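Local coordinates for protein MJ1225 (PDB 3KH5) that is of unknown function but is built of CBS domains, binds AMP and ADP, and is probably an archaeal counterpart of the gamma subunit of AMP-activated protein kinase, at residues Q10-K13 / I14-V17; E105-E108 / T109-K113. One frame throughout, in Å; residues are numbered along the deposited sequence.

Contact 1 (Q10-K13 / I14-V17); sequences QNKK and IVTV. With ADP (adenosine-5'-diphosphate), chain B.
Q10 and I14 meet in the loop that precedes helix 23-33 of the first CBS domain, where the chain runs along the N1/N6 edge of the adenine to the ribose of a bound ADP. V15 reads the Watson-Crick edge of adenine with its backbone alone: its N gives a hydrogen bond to ADP N1 at 3.1 Å (159° at the hydrogen), while its O receives one from ADP N6 (165°). This donor-acceptor pair on one extended residue suits adenine, with its N1 acceptor and N6 amino group. At the ribose, Q10 OE1 accepts a hydrogen bond from O2', although the modelled 2.3 Å between Q10 OE1 and ADP O2' is so short that its exact length is doubtful. The same amide brings Q10 NE2 within 3.1 Å of ADP N3, so the side chain spans sugar and base. Apolar contacts border the base. I14 CG2 lies 3.8 Å from ADP N1, on one side of the adenine plane, and V15 CB approaches N1 at 3.8 Å from the other side. With CG1 of I14 beside its own backbone N (chi1 -57°) and the chain folded again at chi2, CD1 turns back to Q10, reaching Q10 NE2 at 3.5 Å; the two side chains cross at about a right angle. I14 also rests on L127 and L130 of strand 127-132. With an alanine here, CG2 and the CG1-CD1 arm would be gone, which would probably leave that side of the adenine less covered and the Q10 amide freer to turn. The K12 side chain is fully extended, bonds weakly to Y35 OH, and brings K12 NZ to 4.3 Å from V15 CG2.

Contact 2 (E105-E108 / T109-K113); sequences EAIE and TFLTK
Helix 103-112, the helix of a beta-alpha-beta unit between strands 97-98 and 117-121 in the second CBS domain, supplies both halves of this contact, with E105 to E108 facing T109 to T112 one turn on. The main chain runs in regular i to i+4 hydrogen bonds, among them F110 N to A106 O at 2.9 Å and L111 N to I107 O. Two threonines add side-chain bonds to this ladder. T109 OG1 donates to E105 O at 3.0 Å from well above the carbonyl plane (43° out of it), while T109 N reaches the same oxygen much nearer that plane. With OG1 beside its own backbone N (chi1 -65°), the hydroxyl turns back along the helix to this carbonyl. T112 repeats the double grip in another form: its OG1 lies 2.7 Å from E108 O, and its N bonds to that oxygen from the opposite face of the carbonyl plane. On the apolar side, where A106, I107 and F110 are buried and L111 is partly exposed, the F110 ring folds back over the preceding turn, laying one face against A106 O, which sits 3.2 Å above the ring plane and toward its rim. A106 CB approaches F110 CE2 only loosely, at 4.4 Å. I107 and L111 lie alongside each other, pointing the same way, and meet through I107 CG2 and L111 CD2 at 3.7 Å. Helix 133-140 covers I107 and F110, both touched by V136, whereas L111 meets L276 and A280. The chemistry thus divides by side: hydrocarbon and ring gather on one, and on the threonine side each of two carbonyl oxygens is held by two donors, so both hydroxyls have a partner within their own helix.

In the fold
Contact 1 precedes contact 2 along the chain, and the two belong to different CBS domains, 10-17 to the first and 105-113 to the second. Their centres lie 21 Å apart and their nearest atoms about 9 Å apart, so they do not touch. Strand 127-132 and helix 133-140 of the second domain connect their surroundings: the strand carries residues that pack on Q10 and I14, and the helix covers I107 and F110. T132 and D135 from this region also bond the ADP held by 10-17, as does R180 of the third CBS domain. Residues 10-17 hold the base and ribose directly, whereas helix 103-112 packs against helix 133-140, which carries D135.

Contact 1 (Q10-K13 / I14-V17)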
loop_
_atom_site.group_PDB
_atom_site.type_symbol
_atom_site.label_atom_id
_atom_site.label_comp_id
_atom_site.label_asym_id
_atom_site.label_seq_id
_atom_site.Cartn_x
_atom_site.Cartn_y
_atom_site.Cartn_z
ATOM N N GLN A 10 1.376 -14.891 10.207
ATOM C CA GLN A 10 0.489 -15.640 9.338
ATOM C C GLN A 10 1.175 -16.895 8.850
ATOM O O GLN A 10 2.182 -16.853 8.132
ATOM C CB GLN A 10 0.083 -14.758 8.174
ATOM C CG GLN A 10 0.982 -13.548 8.075
ATOM C CD GLN A 10 1.072 -12.985 6.687
ATOM O OE1 GLN A 10 1.217 -11.748 6.500
ATOM N NE2 GLN A 10 1.008 -13.873 5.691
ATOM N N ASN A 11 0.588 -18.017 9.251
ATOM C CA ASN A 11 1.181 -19.334 9.121
ATOM C C ASN A 11 1.212 -19.801 7.680
ATOM O O ASN A 11 1.721 -20.893 7.379
ATOM C CB ASN A 11 0.336 -20.316 9.916
ATOM C CG ASN A 11 -1.040 -20.493 9.316
ATOM O OD1 ASN A 11 -2.015 -19.903 9.783
ATOM N ND2 ASN A 11 -1.128 -21.296 8.258
ATOM N N LYS A 12 0.627 -18.991 6.800
ATOM C CA LYS A 12 0.612 -19.291 5.384
ATOM C C LYS A 12 2.015 -19.219 4.787
ATOM O O LYS A 12 2.952 -18.701 5.407
ATOM C CB LYS A 12 -0.330 -18.331 4.640
ATOM C CG LYS A 12 -0.065 -18.313 3.130
ATOM C CD LYS A 12 -1.085 -17.604 2.283
ATOM C CE LYS A 12 -0.676 -17.780 0.813
ATOM N NZ LYS A 12 -1.711 -17.297 -0.134
ATOM N N LYS A 13 2.144 -19.767 3.583
ATOM C CA LYS A 13 3.308 -19.547 2.742
ATOM C C LYS A 13 3.337 -18.095 2.268
ATOM O O LYS A 13 2.303 -17.514 1.929
ATOM C CB LYS A 13 3.301 -20.506 1.542
ATOM C CG LYS A 13 2.045 -20.463 0.645
ATOM C CD LYS A 13 0.921 -21.376 1.146
ATOM C CE LYS A 13 1.235 -22.849 0.912
ATOM N NZ LYS A 13 0.347 -23.742 1.716
ATOM N N ILE A 14 4.523 -17.505 2.251
ATOM C CA ILE A 14 4.629 -16.133 1.795
ATOM C C ILE A 14 4.812 -16.125 0.288
ATOM O O ILE A 14 5.685 -16.811 -0.249
ATOM C CB ILE A 14 5.749 -15.360 2.529
ATOM C CG1 ILE A 14 5.513 -15.389 4.047
ATOM C CG2 ILE A 14 5.857 -13.919 2.019
ATOM C CD1 ILE A 14 4.074 -15.044 4.493
ATOM N N VAL A 15 3.952 -15.365 -0.385
ATOM C CA VAL A 15 4.035 -15.172 -1.830
ATOM C C VAL A 15 5.220 -14.255 -2.153
ATOM O O VAL A 15 5.304 -13.132 -1.652
ATOM C CB VAL A 15 2.710 -14.602 -2.406
ATOM C CG1 VAL A 15 2.868 -14.230 -3.868
ATOM C CG2 VAL A 15 1.579 -15.610 -2.241
ATOM N N THR A 16 6.134 -14.753 -2.981
ATOM C CA THR A 16 7.353 -14.026 -3.319
ATOM C C THR A 16 7.593 -13.984 -4.822
ATOM O O THR A 16 6.958 -14.716 -5.589
ATOM C CB THR A 16 8.598 -14.673 -2.666
ATOM O OG1 THR A 16 8.750 -16.014 -3.148
ATOM C CG2 THR A 16 8.481 -14.696 -1.151
ATOM N N VAL A 17 8.512 -13.110 -5.228
ATOM C CA VAL A 17 9.107 -13.149 -6.568
ATOM C C VAL A 17 10.647 -13.198 -6.471
ATOM O O VAL A 17 11.210 -13.103 -5.375
ATOM C CB VAL A 17 8.636 -11.964 -7.467
ATOM C CG1 VAL A 17 7.120 -11.986 -7.649
ATOM C CG2 VAL A 17 9.097 -10.619 -6.904
HETATM P PB ADP B . -0.193 -5.215 2.113
HETATM O O1B ADP B . -0.647 -6.281 1.190
HETATM O O2B ADP B . -1.077 -3.863 1.949
HETATM O O3B ADP B . 1.307 -4.736 1.827
HETATM P PA ADP B . -1.696 -5.546 4.416
HETATM O O1A ADP B . -2.927 -5.468 3.565
HETATM O O2A ADP B . -1.764 -6.279 5.884
HETATM O O3A ADP B . -0.246 -5.642 3.664
HETATM O "O5'" ADP B . -1.618 -7.137 3.980
HETATM C "C5'" ADP B . -2.735 -7.956 3.508
HETATM C "C4'" ADP B . -2.897 -9.278 4.319
HETATM O "O4'" ADP B . -2.319 -10.455 3.669
HETATM C "C3'" ADP B . -2.192 -9.111 5.668
HETATM O "O3'" ADP B . -3.051 -9.555 6.738
HETATM C "C2'" ADP B . -0.929 -9.964 5.588
HETATM O "O2'" ADP B . -0.908 -10.802 6.746
HETATM C "C1'" ADP B . -1.063 -10.830 4.321
HETATM N N9 ADP B . 0.044 -10.712 3.287
HETATM C C8 ADP B . 0.562 -9.580 2.798
HETATM N N7 ADP B . 1.505 -9.869 1.897
HETATM C C5 ADP B . 1.590 -11.193 1.801
HETATM C C6 ADP B . 2.375 -12.063 1.043
HETATM N N6 ADP B . 3.280 -11.593 0.187
HETATM N N1 ADP B . 2.205 -13.392 1.190
HETATM C C2 ADP B . 1.308 -13.873 2.044
HETATM N N3 ADP B . 0.546 -13.068 2.777
HETATM C C4 ADP B . 0.663 -11.730 2.684
#

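Contact 2 (E105-E108 / T109-K113)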
loop_
_atom_site.group_PDB
_atom_site.type_symbol
_atom_site.label_atom_id
_atom_site.label_comp_id
_atom_site.label_asym_id
_atom_site.label_seq_id
_atom_site.Cartn_x
_atom_site.Cartn_y
_atom_site.Cartn_z
ATOM N N GLU A 105 8.774 -4.784 19.381
ATOM C CA GLU A 105 9.705 -4.419 18.337
ATOM C C GLU A 105 8.976 -4.159 17.015
ATOM O O GLU A 105 9.236 -3.150 16.361
ATOM C CB GLU A 105 10.773 -5.492 18.165
ATOM C CG GLU A 105 11.990 -4.996 17.410
ATOM C CD GLU A 105 12.902 -6.115 16.968
ATOM O OE1 GLU A 105 12.653 -7.278 17.344
ATOM O OE2 GLU A 105 13.877 -5.835 16.242
ATOM N N ALA A 106 8.068 -5.059 16.634
ATOM C CA ALA A 106 7.306 -4.911 15.390
ATOM C C ALA A 106 6.556 -3.586 15.368
ATOM O O ALA A 106 6.603 -2.853 14.377
ATOM C CB ALA A 106 6.342 -6.073 15.205
ATOM N N ILE A 107 5.886 -3.282 16.477
ATOM C CA ILE A 107 5.139 -2.037 16.624
ATOM C C ILE A 107 6.039 -0.806 16.495
ATOM O O ILE A 107 5.709 0.124 15.754
ATOM C CB ILE A 107 4.309 -2.020 17.934
ATOM C CG1 ILE A 107 3.122 -2.985 17.808
ATOM C CG2 ILE A 107 3.802 -0.612 18.244
ATOM C CD1 ILE A 107 2.447 -3.346 19.127
ATOM N N GLU A 108 7.172 -0.804 17.194
ATOM C CA GLU A 108 8.108 0.315 17.093
ATOM C C GLU A 108 8.640 0.477 15.666
ATOM O O GLU A 108 8.853 1.598 15.201
ATOM C CB GLU A 108 9.265 0.157 18.080
ATOM C CG GLU A 108 10.114 1.414 18.239
ATOM C CD GLU A 108 11.283 1.228 19.189
ATOM O OE1 GLU A 108 11.549 2.153 19.985
ATOM O OE2 GLU A 108 11.937 0.162 19.146
ATOM N N THR A 109 8.852 -0.649 14.985
ATOM C CA THR A 109 9.318 -0.651 13.601
ATOM C C THR A 109 8.280 0.001 12.691
ATOM O O THR A 109 8.612 0.892 11.909
ATOM C CB THR A 109 9.642 -2.086 13.121
ATOM O OG1 THR A 109 10.739 -2.605 13.881
ATOM C CG2 THR A 109 10.015 -2.107 11.643
ATOM N N PHE A 110 7.025 -0.432 12.812
ATOM C CA PHE A 110 5.940 0.113 11.998
ATOM C C PHE A 110 5.744 1.605 12.248
ATOM O O PHE A 110 5.511 2.378 11.316
ATOM C CB PHE A 110 4.622 -0.618 12.278
ATOM C CG PHE A 110 4.611 -2.063 11.856
ATOM C CD1 PHE A 110 5.367 -2.502 10.772
ATOM C CD2 PHE A 110 3.813 -2.984 12.530
ATOM C CE1 PHE A 110 5.345 -3.836 10.384
ATOM C CE2 PHE A 110 3.778 -4.320 12.145
ATOM C CZ PHE A 110 4.546 -4.746 11.072
ATOM N N LEU A 111 5.846 1.996 13.518
ATOM C CA LEU A 111 5.596 3.372 13.941
ATOM C C LEU A 111 6.719 4.363 13.615
ATOM O O LEU A 111 6.448 5.542 13.376
ATOM C CB LEU A 111 5.300 3.412 15.446
ATOM C CG LEU A 111 3.866 3.346 15.987
ATOM C CD1 LEU A 111 2.980 2.349 15.241
ATOM C CD2 LEU A 111 3.900 3.031 17.477
ATOM N N THR A 112 7.970 3.908 13.614
ATOM C CA THR A 112 9.094 4.843 13.453
ATOM C C THR A 112 9.815 4.726 12.118
ATOM O O THR A 112 10.532 5.645 11.710
ATOM C CB THR A 112 10.137 4.713 14.584
ATOM O OG1 THR A 112 10.757 3.425 14.524
ATOM C CG2 THR A 112 9.493 4.904 15.946
ATOM N N LYS A 113 9.631 3.595 11.443
ATOM C CA LYS A 113 10.301 3.359 10.166
ATOM C C LYS A 113 9.374 3.436 8.947
ATOM O O LYS A 113 9.765 3.021 7.858
ATOM C CB LYS A 113 11.060 2.021 10.172
ATOM C CG LYS A 113 12.011 1.801 11.357
ATOM C CD LYS A 113 13.146 2.820 11.413
ATOM C CE LYS A 113 13.870 2.726 12.748
ATOM N NZ LYS A 113 14.968 3.723 12.885
#